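Local coordinates for protein aminotransferase, class III (Deinococcus radiodurans, PDB 3I4J) that probably acts as a pyridoxal-phosphate-dependent transaminase, moving amino groups between amino acids or amines and keto acids or aldehydes, at residues V85-F90 with S242-S247. The protein carries 1 engineered substitution. Numbering follows the deposited sequence.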
ATOM      1  N   VAL C  85      -3.303  -1.405  22.883  1.00 23.08           N
ATOM      2  CA  VAL C  85      -2.635  -0.108  22.968  1.00 24.14           C
ATOM      3  C   VAL C  85      -3.199   0.846  24.008  1.00 23.67           C
ATOM      4  O   VAL C  85      -2.752   1.986  24.108  1.00 25.52           O
ATOM      5  CB  VAL C  85      -2.610   0.604  21.596  1.00 23.44           C
ATOM      6  CG1 VAL C  85      -1.946  -0.298  20.568  1.00 23.32           C
ATOM      7  CG2 VAL C  85      -4.021   0.961  21.152  1.00 23.74           C
ATOM      8  N   GLY C  86      -4.181   0.387  24.776  1.00 23.46           N
ATOM      9  CA  GLY C  86      -4.751   1.236  25.812  1.00 24.90           C
ATOM     10  C   GLY C  86      -5.721   2.290  25.315  1.00 24.69           C
ATOM     11  O   GLY C  86      -5.902   3.329  25.957  1.00 25.33           O
ATOM     12  N   LEU C  87      -6.342   2.025  24.168  1.00 24.41           N
ATOM     13  CA  LEU C  87      -7.326   2.929  23.573  1.00 23.80           C
ATOM     14  C   LEU C  87      -8.537   2.060  23.237  1.00 24.27           C
ATOM     15  O   LEU C  87      -9.006   2.045  22.102  1.00 23.48           O
ATOM     16  CB  LEU C  87      -6.762   3.555  22.290  1.00 23.86           C
ATOM     17  CG  LEU C  87      -5.441   4.320  22.429  1.00 24.69           C
ATOM     18  CD1 LEU C  87      -4.969   4.791  21.056  1.00 24.60           C
ATOM     19  CD2 LEU C  87      -5.638   5.516  23.362  1.00 25.39           C
ATOM     20  N   PRO C  88      -9.077   1.343  24.239  1.00 23.61           N
ATOM     21  CA  PRO C  88     -10.228   0.449  24.067  1.00 24.13           C
ATOM     22  C   PRO C  88     -11.479   0.952  23.349  1.00 23.90           C
ATOM     23  O   PRO C  88     -12.209   0.153  22.764  1.00 25.23           O
ATOM     24  CB  PRO C  88     -10.518  -0.016  25.496  1.00 23.89           C
ATOM     25  CG  PRO C  88     -10.093   1.158  26.325  1.00 23.57           C
ATOM     26  CD  PRO C  88      -8.784   1.535  25.671  1.00 24.80           C
ATOM     27  N   THR C  89     -11.735   2.254  23.382  1.00 21.63           N
ATOM     28  CA  THR C  89     -12.918   2.806  22.731  1.00 23.31           C
ATOM     29  C   THR C  89     -12.651   3.379  21.342  1.00 22.50           C
ATOM     30  O   THR C  89     -13.581   3.785  20.650  1.00 23.37           O
ATOM     31  CB  THR C  89     -13.539   3.944  23.566  1.00 23.98           C
ATOM     32  OG1 THR C  89     -12.625   5.046  23.612  1.00 24.68           O
ATOM     33  CG2 THR C  89     -13.832   3.478  24.985  1.00 25.25           C
ATOM     34  N   PHE C  90     -11.386   3.414  20.934  1.00 22.07           N
ATOM     35  CA  PHE C  90     -11.029   3.978  19.636  1.00 22.22           C
ATOM     36  C   PHE C  90     -11.429   3.124  18.433  1.00 23.06           C
ATOM     37  O   PHE C  90     -11.570   1.898  18.537  1.00 24.06           O
ATOM     38  CB  PHE C  90      -9.523   4.278  19.593  1.00 22.19           C
ATOM     39  CG  PHE C  90      -9.133   5.531  20.335  1.00 21.81           C
ATOM     40  CD1 PHE C  90      -9.661   5.807  21.594  1.00 23.61           C
ATOM     41  CD2 PHE C  90      -8.223   6.426  19.780  1.00 21.69           C
ATOM     42  CE1 PHE C  90      -9.285   6.958  22.290  1.00 22.03           C
ATOM     43  CE2 PHE C  90      -7.837   7.578  20.465  1.00 22.26           C
ATOM     44  CZ  PHE C  90      -8.370   7.845  21.724  1.00 23.81           C
ATOM     45  N   SER C 242       6.627   0.018  25.241  1.00 23.87           N
ATOM     46  CA  SER C 242       5.266   0.379  25.633  1.00 25.31           C
ATOM     47  C   SER C 242       4.355   0.086  24.434  1.00 24.25           C
ATOM     48  O   SER C 242       4.804   0.164  23.288  1.00 24.39           O
ATOM     49  CB  SER C 242       5.219   1.873  25.987  1.00 26.88           C
ATOM     50  OG  SER C 242       3.902   2.313  26.278  1.00 29.43           O
ATOM     51  N   PRO C 243       3.077  -0.272  24.673  1.00 23.48           N
ATOM     52  CA  PRO C 243       2.184  -0.554  23.538  1.00 23.94           C
ATOM     53  C   PRO C 243       2.296   0.570  22.509  1.00 23.49           C
ATOM     54  O   PRO C 243       2.452   0.319  21.316  1.00 23.52           O
ATOM     55  CB  PRO C 243       0.812  -0.634  24.193  1.00 23.68           C
ATOM     56  CG  PRO C 243       1.146  -1.259  25.531  1.00 23.70           C
ATOM     57  CD  PRO C 243       2.375  -0.475  25.957  1.00 24.52           C
ATOM     58  N   LEU C 244       2.190   1.807  22.987  1.00 21.61           N
ATOM     59  CA  LEU C 244       2.366   2.989  22.146  1.00 21.43           C
ATOM     60  C   LEU C 244       3.417   3.796  22.902  1.00 21.17           C
ATOM     61  O   LEU C 244       3.341   3.927  24.126  1.00 21.29           O
ATOM     62  CB  LEU C 244       1.068   3.793  22.012  1.00 20.86           C
ATOM     63  CG  LEU C 244      -0.048   3.168  21.168  1.00 21.88           C
ATOM     64  CD1 LEU C 244      -1.293   4.034  21.245  1.00 21.79           C
ATOM     65  CD2 LEU C 244       0.417   3.024  19.719  1.00 23.01           C
ATOM     66  N   ALA C 245       4.407   4.320  22.186  1.00 19.65           N
ATOM     67  CA  ALA C 245       5.480   5.082  22.824  1.00 19.00           C
ATOM     68  C   ALA C 245       4.985   6.308  23.574  1.00 19.01           C
ATOM     69  O   ALA C 245       5.555   6.687  24.602  1.00 20.44           O
ATOM     70  CB  ALA C 245       6.516   5.503  21.777  1.00 20.57           C
ATOM     71  N   LEU C 246       3.928   6.931  23.064  1.00 17.91           N
ATOM     72  CA  LEU C 246       3.378   8.135  23.688  1.00 19.12           C
ATOM     73  C   LEU C 246       2.991   7.912  25.145  1.00 21.48           C
ATOM     74  O   LEU C 246       3.128   8.814  25.976  1.00 21.44           O
ATOM     75  CB  LEU C 246       2.153   8.624  22.909  1.00 18.61           C
ATOM     76  CG  LEU C 246       1.566   9.974  23.342  1.00 19.25           C
ATOM     77  CD1 LEU C 246       2.616  11.061  23.146  1.00 17.46           C
ATOM     78  CD2 LEU C 246       0.311  10.297  22.530  1.00 18.54           C
ATOM     79  N   SER C 247       2.511   6.708  25.444  1.00 22.43           N
ATOM     80  CA  SER C 247       2.079   6.343  26.795  1.00 24.84           C
ATOM     81  C   SER C 247       3.185   6.390  27.839  1.00 23.91           C
ATOM     82  O   SER C 247       2.904   6.434  29.040  1.00 24.97           O
ATOM     83  CB  SER C 247       1.461   4.942  26.789  1.00 27.36           C
ATOM     84  OG  SER C 247       0.313   4.906  25.961  1.00 36.61           O
TER
HETATM   85  O   HOH W   1       0.253   2.226  25.406  1.00 22.16           O
HETATM   86  O   HOH W   2      -2.007   4.444  24.914  1.00 28.79           O
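Leu-244 drives its branched end against Val-85, and this is the tight part of the contact: its CG lies 3.6 Å from Val-85 CB. CG stands anti to the carbonyl carbon (chi1 -71°), and the extended second torsion (chi2 175°) carries Leu-244 CD1 on to Leu-87 CD1, 3.8 Å away, the two leucine side chains running roughly at right angles. Beside them the Pro-243 ring puts CB 3.7 Å from Val-85 CA, closing on backbone instead of methyls. Val-85 and Leu-87 also rest on Leu-274 of strand 271-275 in the large mixed sheet; the Schellman motif at Gly-86 closes helix 72-84 just after Val-85. An alanine in place of Leu-244 would probably open a gap between the two loops, leaving Val-85 CB and Leu-87 CD1 without their apolar partner from 242-247. The other side is loose and wet. No direct hydrogen bond joins the segments; instead two waters each bridge Val-85 O and Ser-247 OG. One lies 2.7 Å from Val-85 O, the other at a longer 3.3 Å from it and also accepts from Leu-244 N. Apolar packing therefore joins the two loops, while water supplies partners for Val-85 O and Leu-244 N, which do not bond across directly.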